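Local atomic coordinates of putative mannose-1-phosphate guanylyl transferase (Thermus thermophilus, PDB entry 2CU2), a protein that probably catalyses the transfer of a guanylyl group from GTP to mannose 1-phosphate, yielding GDP-mannose. Residues 5-9 with 105-109; 132-136 with 189-193; 43-48 with 118-123; 54-60 with 73-79. All coordinates share one frame; numbering follows the deposited sequence.

Interaction 1 of 4, residues 5-9 with 105-109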
loop_
_atom_site.group_PDB
_atom_site.type_symbol
_atom_site.label_atom_id
_atom_site.label_comp_id
_atom_site.label_asym_id
_atom_site.label_seq_id
_atom_site.Cartn_x
_atom_site.Cartn_y
_atom_site.Cartn_z
ATOM N N ALA A 5 -26.936 22.584 21.745
ATOM C CA ALA A 5 -25.626 22.403 21.152
ATOM C C ALA A 5 -25.772 22.102 19.672
ATOM O O ALA A 5 -26.571 21.251 19.282
ATOM C CB ALA A 5 -24.890 21.260 21.852
ATOM N N LEU A 6 -25.018 22.826 18.852
ATOM C CA LEU A 6 -25.030 22.605 17.416
ATOM C C LEU A 6 -23.716 21.918 17.061
ATOM O O LEU A 6 -22.637 22.486 17.252
ATOM C CB LEU A 6 -25.124 23.923 16.640
ATOM C CG LEU A 6 -24.952 23.733 15.125
ATOM C CD1 LEU A 6 -26.197 23.049 14.559
ATOM C CD2 LEU A 6 -24.723 25.068 14.432
ATOM N N VAL A 7 -23.813 20.696 16.556
ATOM C CA VAL A 7 -22.644 19.940 16.125
ATOM C C VAL A 7 -22.530 19.922 14.602
ATOM O O VAL A 7 -23.303 19.290 13.893
ATOM C CB VAL A 7 -22.774 18.514 16.659
ATOM C CG1 VAL A 7 -21.578 17.678 16.207
ATOM C CG2 VAL A 7 -22.825 18.533 18.176
ATOM N N MET A 8 -21.542 20.682 14.100
ATOM C CA MET A 8 -21.391 20.800 12.657
ATOM C C MET A 8 -20.556 19.661 12.071
ATOM O O MET A 8 -19.373 19.508 12.340
ATOM C CB MET A 8 -20.728 22.146 12.358
ATOM C CG MET A 8 -21.513 23.322 12.946
ATOM S SD MET A 8 -20.835 24.912 12.451
ATOM C CE MET A 8 -19.260 24.788 13.313
ATOM N N ALA A 9 -21.237 18.815 11.274
ATOM C CA ALA A 9 -20.531 17.740 10.589
ATOM C C ALA A 9 -20.349 18.067 9.105
ATOM O O ALA A 9 -21.299 18.267 8.360
ATOM C CB ALA A 9 -21.349 16.456 10.743
ATOM N N VAL A 105 -21.685 26.011 19.743
ATOM C CA VAL A 105 -21.409 25.596 18.372
ATOM C C VAL A 105 -20.051 24.909 18.303
ATOM O O VAL A 105 -19.039 25.484 18.702
ATOM C CB VAL A 105 -21.405 26.807 17.410
ATOM C CG1 VAL A 105 -20.880 26.389 16.049
ATOM C CG2 VAL A 105 -22.808 27.373 17.280
ATOM N N LEU A 106 -20.024 23.680 17.797
ATOM C CA LEU A 106 -18.762 22.962 17.701
ATOM C C LEU A 106 -18.616 22.041 16.496
ATOM O O LEU A 106 -19.588 21.456 16.012
ATOM C CB LEU A 106 -18.523 22.147 18.971
ATOM C CG LEU A 106 -19.676 21.245 19.402
ATOM C CD1 LEU A 106 -19.228 19.796 19.436
ATOM C CD2 LEU A 106 -20.159 21.687 20.767
ATOM N N PRO A 107 -17.379 21.904 15.992
ATOM C CA PRO A 107 -17.038 20.997 14.903
ATOM C C PRO A 107 -16.973 19.548 15.387
ATOM O O PRO A 107 -16.685 19.257 16.539
ATOM C CB PRO A 107 -15.687 21.428 14.350
ATOM C CG PRO A 107 -14.961 22.155 15.474
ATOM C CD PRO A 107 -16.170 22.589 16.431
ATOM N N ALA A 108 -17.294 18.624 14.460
ATOM C CA ALA A 108 -17.301 17.218 14.822
ATOM C C ALA A 108 -16.090 16.494 14.235
ATOM O O ALA A 108 -15.928 15.289 14.365
ATOM C CB ALA A 108 -18.594 16.599 14.293
ATOM N N ASP A 109 -15.240 17.264 13.536
ATOM C CA ASP A 109 -14.094 16.635 12.889
ATOM C C ASP A 109 -12.764 17.032 13.536
ATOM O O ASP A 109 -11.741 17.162 12.882
ATOM C CB ASP A 109 -14.112 17.001 11.401
ATOM C CG ASP A 109 -13.897 18.503 11.223
ATOM O OD1 ASP A 109 -14.573 19.266 11.915
ATOM O OD2 ASP A 109 -13.121 18.893 10.353
#

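Interaction 2 of 4, residues 132-136 with 189-193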
loop_
_atom_site.group_PDB
_atom_site.type_symbol
_atom_site.label_atom_id
_atom_site.label_comp_id
_atom_site.label_asym_id
_atom_site.label_seq_id
_atom_site.Cartn_x
_atom_site.Cartn_y
_atom_site.Cartn_z
ATOM N N GLY A 132 -24.406 40.117 25.273
ATOM C CA GLY A 132 -23.651 40.899 24.299
ATOM C C GLY A 132 -22.433 40.112 23.808
ATOM O O GLY A 132 -21.987 40.235 22.674
ATOM N N PHE A 133 -21.904 39.250 24.681
ATOM C CA PHE A 133 -20.635 38.594 24.377
ATOM C C PHE A 133 -20.822 37.328 23.533
ATOM O O PHE A 133 -21.689 36.503 23.792
ATOM C CB PHE A 133 -19.935 38.258 25.697
ATOM C CG PHE A 133 -19.514 39.523 26.392
ATOM C CD1 PHE A 133 -20.311 40.049 27.401
ATOM C CD2 PHE A 133 -18.372 40.193 25.982
ATOM C CE1 PHE A 133 -19.966 41.255 27.996
ATOM C CE2 PHE A 133 -18.032 41.402 26.585
ATOM C CZ PHE A 133 -18.828 41.938 27.590
ATOM N N VAL A 134 -19.930 37.246 22.531
ATOM C CA VAL A 134 -19.699 35.968 21.878
ATOM C C VAL A 134 -18.411 35.337 22.406
ATOM O O VAL A 134 -17.390 35.992 22.567
ATOM C CB VAL A 134 -19.588 36.201 20.369
ATOM C CG1 VAL A 134 -18.238 36.834 20.038
ATOM C CG2 VAL A 134 -19.713 34.880 19.630
ATOM N N VAL A 135 -18.423 34.056 22.768
ATOM C CA VAL A 135 -17.249 33.415 23.355
ATOM C C VAL A 135 -16.592 32.399 22.421
ATOM O O VAL A 135 -17.275 31.598 21.784
ATOM C CB VAL A 135 -17.617 32.690 24.687
ATOM C CG1 VAL A 135 -16.343 32.259 25.428
ATOM C CG2 VAL A 135 -18.467 33.603 25.566
ATOM N N ALA A 136 -15.263 32.431 22.356
ATOM C CA ALA A 136 -14.511 31.511 21.512
ATOM C C ALA A 136 -13.552 30.664 22.341
ATOM O O ALA A 136 -13.225 31.006 23.486
ATOM C CB ALA A 136 -13.737 32.286 20.441
ATOM N N VAL A 189 -14.786 26.487 18.360
ATOM C CA VAL A 189 -15.956 26.358 19.225
ATOM C C VAL A 189 -16.448 27.720 19.723
ATOM O O VAL A 189 -15.680 28.625 20.019
ATOM C CB VAL A 189 -15.583 25.471 20.413
ATOM C CG1 VAL A 189 -16.772 25.341 21.361
ATOM C CG2 VAL A 189 -15.182 24.095 19.921
ATOM N N PHE A 190 -17.787 27.856 19.778
ATOM C CA PHE A 190 -18.357 29.143 20.166
ATOM C C PHE A 190 -19.553 28.977 21.110
ATOM O O PHE A 190 -20.256 27.975 21.094
ATOM C CB PHE A 190 -18.795 29.875 18.897
ATOM C CG PHE A 190 -17.632 30.006 17.958
ATOM C CD1 PHE A 190 -17.497 29.110 16.904
ATOM C CD2 PHE A 190 -16.710 31.024 18.132
ATOM C CE1 PHE A 190 -16.435 29.239 16.021
ATOM C CE2 PHE A 190 -15.648 31.149 17.240
ATOM C CZ PHE A 190 -15.508 30.260 16.183
ATOM N N ALA A 191 -19.733 30.001 21.966
ATOM C CA ALA A 191 -20.856 29.988 22.895
ATOM C C ALA A 191 -21.480 31.378 23.023
ATOM O O ALA A 191 -20.799 32.371 23.243
ATOM C CB ALA A 191 -20.342 29.522 24.258
ATOM N N PHE A 192 -22.807 31.419 22.815
ATOM C CA PHE A 192 -23.512 32.692 22.905
ATOM C C PHE A 192 -25.014 32.473 23.079
ATOM O O PHE A 192 -25.558 31.420 22.779
ATOM C CB PHE A 192 -23.260 33.464 21.609
ATOM C CG PHE A 192 -23.505 32.573 20.424
ATOM C CD1 PHE A 192 -24.795 32.419 19.929
ATOM C CD2 PHE A 192 -22.442 31.923 19.818
ATOM C CE1 PHE A 192 -25.017 31.612 18.821
ATOM C CE2 PHE A 192 -22.672 31.118 18.707
ATOM C CZ PHE A 192 -23.957 30.960 18.204
ATOM N N ALA A 193 -25.684 33.499 23.629
ATOM C CA ALA A 193 -27.137 33.477 23.577
ATOM C C ALA A 193 -27.602 33.684 22.138
ATOM O O ALA A 193 -27.045 34.473 21.383
ATOM C CB ALA A 193 -27.668 34.605 24.464
HETATM O O HOH W 1 -24.281 36.056 24.380
#

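Interaction 3 of 4, residues 43-48 with 118-123. With SO4 (sulfate ion), chain C.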
loop_
_atom_site.group_PDB
_atom_site.type_symbol
_atom_site.label_atom_id
_atom_site.label_comp_id
_atom_site.label_asym_id
_atom_site.label_seq_id
_atom_site.Cartn_x
_atom_site.Cartn_y
_atom_site.Cartn_z
ATOM N N GLU A 43 -19.961 11.677 22.392
ATOM C CA GLU A 43 -19.723 11.047 23.686
ATOM C C GLU A 43 -19.165 12.062 24.677
ATOM O O GLU A 43 -19.536 12.093 25.846
ATOM C CB GLU A 43 -18.739 9.891 23.501
ATOM C CG GLU A 43 -18.187 9.316 24.775
ATOM C CD GLU A 43 -17.205 8.188 24.507
ATOM O OE1 GLU A 43 -16.534 7.752 25.469
ATOM O OE2 GLU A 43 -17.108 7.736 23.338
ATOM N N ARG A 44 -18.268 12.897 24.174
ATOM C CA ARG A 44 -17.609 13.943 24.937
ATOM C C ARG A 44 -18.595 15.046 25.347
ATOM O O ARG A 44 -18.449 15.675 26.403
ATOM C CB ARG A 44 -16.497 14.515 24.055
ATOM C CG ARG A 44 -15.775 15.739 24.547
ATOM C CD ARG A 44 -14.749 16.137 23.489
ATOM N NE ARG A 44 -13.870 15.012 23.194
ATOM C CZ ARG A 44 -13.620 14.536 21.977
ATOM N NH1 ARG A 44 -14.183 15.087 20.904
ATOM N NH2 ARG A 44 -12.807 13.494 21.839
ATOM N N LEU A 45 -19.598 15.272 24.503
ATOM C CA LEU A 45 -20.590 16.316 24.746
ATOM C C LEU A 45 -21.763 15.905 25.638
ATOM O O LEU A 45 -22.287 16.729 26.378
ATOM C CB LEU A 45 -21.138 16.830 23.407
ATOM C CG LEU A 45 -22.137 18.002 23.410
ATOM C CD1 LEU A 45 -21.486 19.231 24.015
ATOM C CD2 LEU A 45 -22.594 18.320 21.987
ATOM N N ALA A 46 -22.166 14.637 25.566
ATOM C CA ALA A 46 -23.307 14.136 26.333
ATOM C C ALA A 46 -23.421 14.618 27.780
ATOM O O ALA A 46 -24.462 15.138 28.178
ATOM C CB ALA A 46 -23.333 12.610 26.292
ATOM N N PRO A 47 -22.357 14.459 28.585
ATOM C CA PRO A 47 -22.394 14.890 29.989
ATOM C C PRO A 47 -22.678 16.375 30.201
ATOM O O PRO A 47 -23.202 16.768 31.245
ATOM C CB PRO A 47 -21.012 14.495 30.512
ATOM C CG PRO A 47 -20.657 13.313 29.664
ATOM C CD PRO A 47 -21.083 13.782 28.288
ATOM N N LEU A 48 -22.325 17.198 29.217
ATOM C CA LEU A 48 -22.538 18.633 29.325
ATOM C C LEU A 48 -23.877 19.060 28.733
ATOM O O LEU A 48 -24.628 19.807 29.360
ATOM C CB LEU A 48 -21.403 19.389 28.634
ATOM C CG LEU A 48 -21.461 20.916 28.748
ATOM C CD1 LEU A 48 -21.336 21.316 30.210
ATOM C CD2 LEU A 48 -20.348 21.547 27.927
ATOM N N TYR A 118 -12.222 19.226 28.310
ATOM C CA TYR A 118 -12.941 19.806 27.183
ATOM C C TYR A 118 -14.279 20.345 27.684
ATOM O O TYR A 118 -14.659 21.480 27.379
ATOM C CB TYR A 118 -13.177 18.741 26.110
ATOM C CG TYR A 118 -13.908 19.247 24.883
ATOM C CD1 TYR A 118 -13.211 19.669 23.750
ATOM C CD2 TYR A 118 -15.307 19.267 24.845
ATOM C CE1 TYR A 118 -13.885 20.092 22.601
ATOM C CE2 TYR A 118 -15.994 19.687 23.705
ATOM C CZ TYR A 118 -15.278 20.097 22.585
ATOM O OH TYR A 118 -15.957 20.503 21.457
ATOM N N ARG A 119 -14.991 19.530 28.458
ATOM C CA ARG A 119 -16.276 19.956 28.998
ATOM C C ARG A 119 -16.108 21.141 29.940
ATOM O O ARG A 119 -16.891 22.083 29.899
ATOM C CB ARG A 119 -16.969 18.804 29.725
ATOM C CG ARG A 119 -17.539 17.754 28.785
ATOM C CD ARG A 119 -18.447 16.790 29.537
ATOM N NE ARG A 119 -17.700 15.887 30.406
ATOM C CZ ARG A 119 -17.102 14.770 29.997
ATOM N NH1 ARG A 119 -17.157 14.402 28.719
ATOM N NH2 ARG A 119 -16.450 14.012 30.874
ATOM N N GLU A 120 -15.076 21.107 30.776
ATOM C CA GLU A 120 -14.846 22.201 31.713
ATOM C C GLU A 120 -14.638 23.509 30.955
ATOM O O GLU A 120 -15.128 24.560 31.375
ATOM C CB GLU A 120 -13.654 21.878 32.622
ATOM C CG GLU A 120 -14.023 20.880 33.717
ATOM C CD GLU A 120 -12.844 20.435 34.566
ATOM O OE1 GLU A 120 -11.699 20.835 34.262
ATOM O OE2 GLU A 120 -13.064 19.671 35.533
ATOM N N ALA A 121 -13.939 23.446 29.825
ATOM C CA ALA A 121 -13.710 24.643 29.013
ATOM C C ALA A 121 -15.032 25.157 28.426
ATOM O O ALA A 121 -15.283 26.367 28.395
ATOM C CB ALA A 121 -12.728 24.339 27.886
ATOM N N LEU A 122 -15.867 24.241 27.950
ATOM C CA LEU A 122 -17.156 24.618 27.374
ATOM C C LEU A 122 -18.083 25.192 28.442
ATOM O O LEU A 122 -18.803 26.159 28.190
ATOM C CB LEU A 122 -17.825 23.413 26.714
ATOM C CG LEU A 122 -17.298 23.013 25.333
ATOM C CD1 LEU A 122 -18.144 21.878 24.760
ATOM C CD2 LEU A 122 -17.354 24.208 24.416
ATOM N N ALA A 123 -18.070 24.587 29.629
ATOM C CA ALA A 123 -18.903 25.062 30.731
ATOM C C ALA A 123 -18.536 26.509 31.017
ATOM O O ALA A 123 -19.406 27.363 31.216
ATOM C CB ALA A 123 -18.676 24.207 31.977
HETATM S S SO4 C . -17.527 15.581 33.929
HETATM O O1 SO4 C . -17.301 14.285 33.382
HETATM O O2 SO4 C . -17.495 15.760 35.339
HETATM O O3 SO4 C . -18.914 16.074 33.439
HETATM O O4 SO4 C . -16.607 16.560 33.382
#

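Interaction 4 of 4, residues 54-60 with 73-79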
loop_
_atom_site.group_PDB
_atom_site.type_symbol
_atom_site.label_atom_id
_atom_site.label_comp_id
_atom_site.label_asym_id
_atom_site.label_seq_id
_atom_site.Cartn_x
_atom_site.Cartn_y
_atom_site.Cartn_z
ATOM N N THR A 54 -29.354 18.495 21.477
ATOM C CA THR A 54 -28.232 18.570 20.550
ATOM C C THR A 54 -28.694 18.514 19.091
ATOM O O THR A 54 -29.517 17.693 18.708
ATOM C CB THR A 54 -27.283 17.409 20.843
ATOM O OG1 THR A 54 -26.806 17.520 22.186
ATOM C CG2 THR A 54 -26.091 17.457 19.884
ATOM N N LEU A 55 -28.157 19.404 18.265
ATOM C CA LEU A 55 -28.513 19.451 16.852
ATOM C C LEU A 55 -27.305 19.050 16.008
ATOM O O LEU A 55 -26.226 19.632 16.130
ATOM C CB LEU A 55 -28.969 20.864 16.474
ATOM C CG LEU A 55 -29.996 21.505 17.424
ATOM C CD1 LEU A 55 -30.136 22.992 17.116
ATOM C CD2 LEU A 55 -31.339 20.796 17.297
ATOM N N LEU A 56 -27.488 18.052 15.156
ATOM C CA LEU A 56 -26.413 17.585 14.300
ATOM C C LEU A 56 -26.616 18.049 12.865
ATOM O O LEU A 56 -27.445 17.501 12.144
ATOM C CB LEU A 56 -26.336 16.060 14.343
ATOM C CG LEU A 56 -25.315 15.431 13.392
ATOM C CD1 LEU A 56 -23.898 15.881 13.764
ATOM C CD2 LEU A 56 -25.441 13.925 13.468
ATOM N N ALA A 57 -25.850 19.058 12.459
ATOM C CA ALA A 57 -25.936 19.601 11.109
ATOM C C ALA A 57 -25.049 18.839 10.128
ATOM O O ALA A 57 -23.832 18.712 10.335
ATOM C CB ALA A 57 -25.552 21.073 11.113
ATOM N N VAL A 58 -25.673 18.326 9.068
ATOM C CA VAL A 58 -25.012 17.621 7.979
ATOM C C VAL A 58 -25.707 17.888 6.644
ATOM O O VAL A 58 -26.844 18.337 6.576
ATOM C CB VAL A 58 -25.041 16.125 8.296
ATOM C CG1 VAL A 58 -24.420 15.872 9.667
ATOM C CG2 VAL A 58 -26.475 15.629 8.303
ATOM N N ARG A 59 -24.963 17.633 5.554
ATOM C CA ARG A 59 -25.536 17.841 4.232
ATOM C C ARG A 59 -26.726 16.909 3.982
ATOM O O ARG A 59 -26.842 15.829 4.546
ATOM C CB ARG A 59 -24.444 17.589 3.193
ATOM C CG ARG A 59 -23.502 18.782 3.044
ATOM C CD ARG A 59 -24.182 19.965 2.342
ATOM N NE ARG A 59 -24.257 19.729 0.897
ATOM C CZ ARG A 59 -23.139 19.940 0.180
ATOM N NH1 ARG A 59 -22.034 20.351 0.779
ATOM N NH2 ARG A 59 -23.140 19.698 -1.134
ATOM N N ARG A 60 -27.648 17.388 3.131
ATOM C CA ARG A 60 -28.839 16.618 2.830
ATOM C C ARG A 60 -28.498 15.258 2.221
ATOM O O ARG A 60 -29.151 14.254 2.468
ATOM C CB ARG A 60 -29.697 17.434 1.858
ATOM C CG ARG A 60 -30.808 16.597 1.222
ATOM C CD ARG A 60 -31.902 17.471 0.597
ATOM N NE ARG A 60 -31.696 17.603 -0.848
ATOM C CZ ARG A 60 -32.003 18.786 -1.410
ATOM N NH1 ARG A 60 -32.458 19.778 -0.664
ATOM N NH2 ARG A 60 -31.858 18.950 -2.728
ATOM N N ILE A 73 -30.572 12.873 19.475
ATOM C CA ILE A 73 -30.041 13.985 18.708
ATOM C C ILE A 73 -30.896 14.241 17.468
ATOM O O ILE A 73 -31.385 13.329 16.809
ATOM C CB ILE A 73 -28.622 13.604 18.284
ATOM C CG1 ILE A 73 -27.721 13.498 19.517
ATOM C CG2 ILE A 73 -28.041 14.677 17.344
ATOM C CD1 ILE A 73 -26.324 12.972 19.178
ATOM N N ARG A 74 -31.102 15.538 17.184
ATOM C CA ARG A 74 -31.875 15.914 16.006
ATOM C C ARG A 74 -30.967 16.289 14.829
ATOM O O ARG A 74 -29.949 16.953 14.976
ATOM C CB ARG A 74 -32.774 17.099 16.385
ATOM C CG ARG A 74 -33.443 16.919 17.751
ATOM C CD ARG A 74 -34.444 18.044 18.063
ATOM N NE ARG A 74 -34.449 18.362 19.496
ATOM C CZ ARG A 74 -35.101 19.477 19.883
ATOM N NH1 ARG A 74 -35.707 20.237 18.987
ATOM N NH2 ARG A 74 -35.144 19.807 21.180
ATOM N N LEU A 75 -31.343 15.791 13.631
ATOM C CA LEU A 75 -30.593 16.129 12.419
ATOM C C LEU A 75 -31.054 17.465 11.824
ATOM O O LEU A 75 -32.238 17.719 11.647
ATOM C CB LEU A 75 -30.825 15.009 11.394
ATOM C CG LEU A 75 -29.951 13.778 11.659
ATOM C CD1 LEU A 75 -29.998 12.761 10.514
ATOM C CD2 LEU A 75 -28.476 14.127 11.869
ATOM N N LEU A 76 -30.105 18.321 11.467
ATOM C CA LEU A 76 -30.414 19.556 10.757
ATOM C C LEU A 76 -29.773 19.351 9.397
ATOM O O LEU A 76 -28.559 19.474 9.250
ATOM C CB LEU A 76 -29.796 20.777 11.439
ATOM C CG LEU A 76 -30.498 21.334 12.675
ATOM C CD1 LEU A 76 -29.828 22.633 13.074
ATOM C CD2 LEU A 76 -31.974 21.576 12.371
ATOM N N LEU A 77 -30.596 19.019 8.413
ATOM C CA LEU A 77 -30.115 18.756 7.067
ATOM C C LEU A 77 -29.907 20.027 6.259
ATOM O O LEU A 77 -30.852 20.776 6.012
ATOM C CB LEU A 77 -31.097 17.828 6.347
ATOM C CG LEU A 77 -31.420 16.523 7.086
ATOM C CD1 LEU A 77 -32.450 15.731 6.301
ATOM C CD2 LEU A 77 -30.147 15.698 7.276
ATOM N N GLU A 78 -28.660 20.264 5.860
ATOM C CA GLU A 78 -28.304 21.428 5.059
ATOM C C GLU A 78 -28.525 21.074 3.591
ATOM O O GLU A 78 -27.873 20.177 3.054
ATOM C CB GLU A 78 -26.836 21.804 5.290
ATOM C CG GLU A 78 -26.496 22.102 6.741
ATOM C CD GLU A 78 -24.996 22.096 7.021
ATOM O OE1 GLU A 78 -24.300 23.053 6.613
ATOM O OE2 GLU A 78 -24.513 21.135 7.660
ATOM N N PRO A 79 -29.454 21.773 2.923
ATOM C CA PRO A 79 -29.749 21.513 1.510
ATOM C C PRO A 79 -28.570 21.698 0.556
ATOM O O PRO A 79 -28.452 20.982 -0.438
ATOM C CB PRO A 79 -30.900 22.478 1.213
ATOM C CG PRO A 79 -30.683 23.590 2.186
ATOM C CD PRO A 79 -30.312 22.850 3.446
HETATM O O HOH W 2 -26.728 18.099 0.012
#

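Interaction 1 of 4, residues 5-9 with 105-109
Two donors from strand 5-8 converge on Leu106 O: Met8 N gives it a hydrogen bond of 2.8 Å, and the weaker CA-H of Val7 points at it from a CA 3.4 Å away. Leu106 also gives a bond in the other direction, its N donating to Leu6 O at 2.9 Å (168°), an oxygen that takes a CA-H contact from Val105 as well. A longer, more bent bond runs from Ala108 N to Met8 O, where strand 105-107 has already ended. Since Leu106 and Ala108 supply the N-H groups, Pro107 between them owes none to this partner, and a proline is tolerated. On one face Met8, its chain bent at chi3 (-66°), turns its flexible thioether back over Val105, so that CE lies 3.6 Å from Val105 CG1. Beside it Leu6 CD2 and Val105 CG2 run the same way. The other face carries Val7, whose two branches are split between Ala108 CB, 3.7 Å from CG1, and Leu106 CD1, 4.0 Å from CG2; the small methyl of Ala108 suits this close approach. These are two parallel strands of the Rossmann-like sheet of GT-A nucleotidyltransferases. Strands 54-59 and 184-192 flank the pair, helix 83-98 packs over Met8 and Val105, and helix 37-45 lies against Val7, Leu106 and Ala108.

Interaction 2 of 4, residues 132-136 with 189-193
Phe190 holds CG beside its own backbone N and anti to the carbonyl carbon (chi1 -56°), which carries the ring to Ala136, with CE2 3.9 Å from Ala136 CB. Phe192 turns differently: its CG sits between the backbone N and the carbonyl carbon (chi1 48°), so the ring lies alongside Val134 and CD2 comes to 4.0 Å from Val134 CG2. A bare methyl at Ala136 suits the place next to so broad a ring. Between these pairs Val135 and Ala191 form an antiparallel hydrogen-bonded pair, Val135 N donating to Ala191 O at 3.0 Å and Ala191 N returning a bond of 2.9 Å to Val135 O. The latter oxygen also receives the CA-H of Phe190, from a CA 3.1 Å away. Strand 184-192 here joins two parts of the central mixed sheet of the GT-A fold, having strand 134-139 along one edge and strand 102-107 along the other. Val135 and Ala191 turn their compact apolar side chains to the opposite face from Phe190, where Met125 of helix 115-128 packs on both. Were Phe190 cut back to an alanine, a gap would probably open beside Ala136 and Met238 of helix 233-238 would lose its aromatic neighbour. Past the end of the regular pairing a water bridges the two segments, donating to Phe133 O at 2.7 Å and accepting from Ala193 N at 3.0 Å; Ala193 is the N-cap residue of helix 194-204.

Interaction 3 of 4, residues 43-48 with 118-123
Arg119 reaches from helix 115-128 to the backbone of Arg44, where its NH1 donates to Arg44 O over 2.9 Å. The bond is nearly straight (164°) and the oxygen lies in the guanidinium plane, although seen from the carbonyl the donor is tilted out of plane. The puckered, apolar ring of Pro47 lays CB and CG over one face of the guanidinium, its CB also 3.6 Å from Arg119 CD, a place that suits a ring with no side-chain donor of its own. The guanidinium edge meets a sulfate, probably from the crystallisation liquor: NH2 donates to O1 at 2.7 Å, while NE makes only weak bonds to O3 and O4. A leucine in place of Arg119 would probably leave Arg44 O without this donor and the sulfate without its grip. The contact sets helix 37-45 and the residues that follow it against helix 115-128, two helices of the layer on one side of the central sheet, with Leu104 of strand 102-107 beneath Leu48 and Leu122. Arg44 contributes mainly its methylene groups: CD sits over the face of the Tyr118 ring, 3.5 Å from its centroid, in a CH-pi contact. Its charged end belongs elsewhere, NE forming a salt bridge with Asp115. Leu48 drives a branch into the other helix. With CG anti to the backbone N (chi1 -176°), its CD2 is pressed to 3.4 Å from Leu122 CB, tighter than ordinary van der Waals contact, while its CB lies along the aliphatic part of Arg119, 4.0 Å from CD.

Interaction 4 of 4, residues 54-60 with 73-79
Six backbone hydrogen bonds tie these parallel strands, and two of them are only 2.7 Å long: Leu56 N to Arg74 O, and Glu78 N to Val58 O. Between them Leu76 receives and gives, its N bonding to Leu56 O and its O accepting from Val58 N. The ladder ends with Arg60 N on Glu78 O at 2.8 Å. Beyond it a water accepts from Arg59 NE and donates weakly to Pro79 O. Arg60 sends its chain across Pro79, with NH1 3.6 Å from Pro79 CB, on the way to a salt bridge with Glu222. Glu78, extended beyond CG, brings OE2 back over the first strand to 3.6 Å from Ala57 CB, an approach eased by the small residue there. Leu76 shares that face, CD1 lying 3.9 Å from Leu55 CB, and helix 83-98 packs on Leu55, Leu76 and Glu78. On the other face Leu56 and Leu75 run side by side, their CD2 atoms squeezed to 3.4 Å. Ile73 CG2 fits against Leu56 CB, and Val58 CG2 meets Leu77 CD2. Strand 54-59, helix 63-66 and strand 74-78 make a beta-alpha-beta unit of the Rossmann-like sheet. Because the backbone supplies the bonds holding the two strands together, branched apolar side chains can fill the middle, while arginines near the ends turn their charged groups to other partners, Arg60 to Glu222 and Arg74 NE to Glu52 O.

Strand 3-8 opens interaction 1, and helix 37-45 then opens interaction 3. Before either closes, residues 54-60 pair with 73-79, making interaction 4 a short loop lying within both. Residues 105-109 next close interaction 1 and 118-123 close interaction 3, so these two cross. Interaction 2 follows in series, from 132-136 to 189-193. Interactions 4, 1 and 2 are successive parts of one sheet: strand 54-59 borders strand 3-8, and strand 102-107 borders strand 184-192. Interaction 3 lays two helices against that sheet, Leu45 packing on Ala5 and Val7, and Leu122 on Val189. Interactions 2 and 4, centres about 21 Å apart, do not touch.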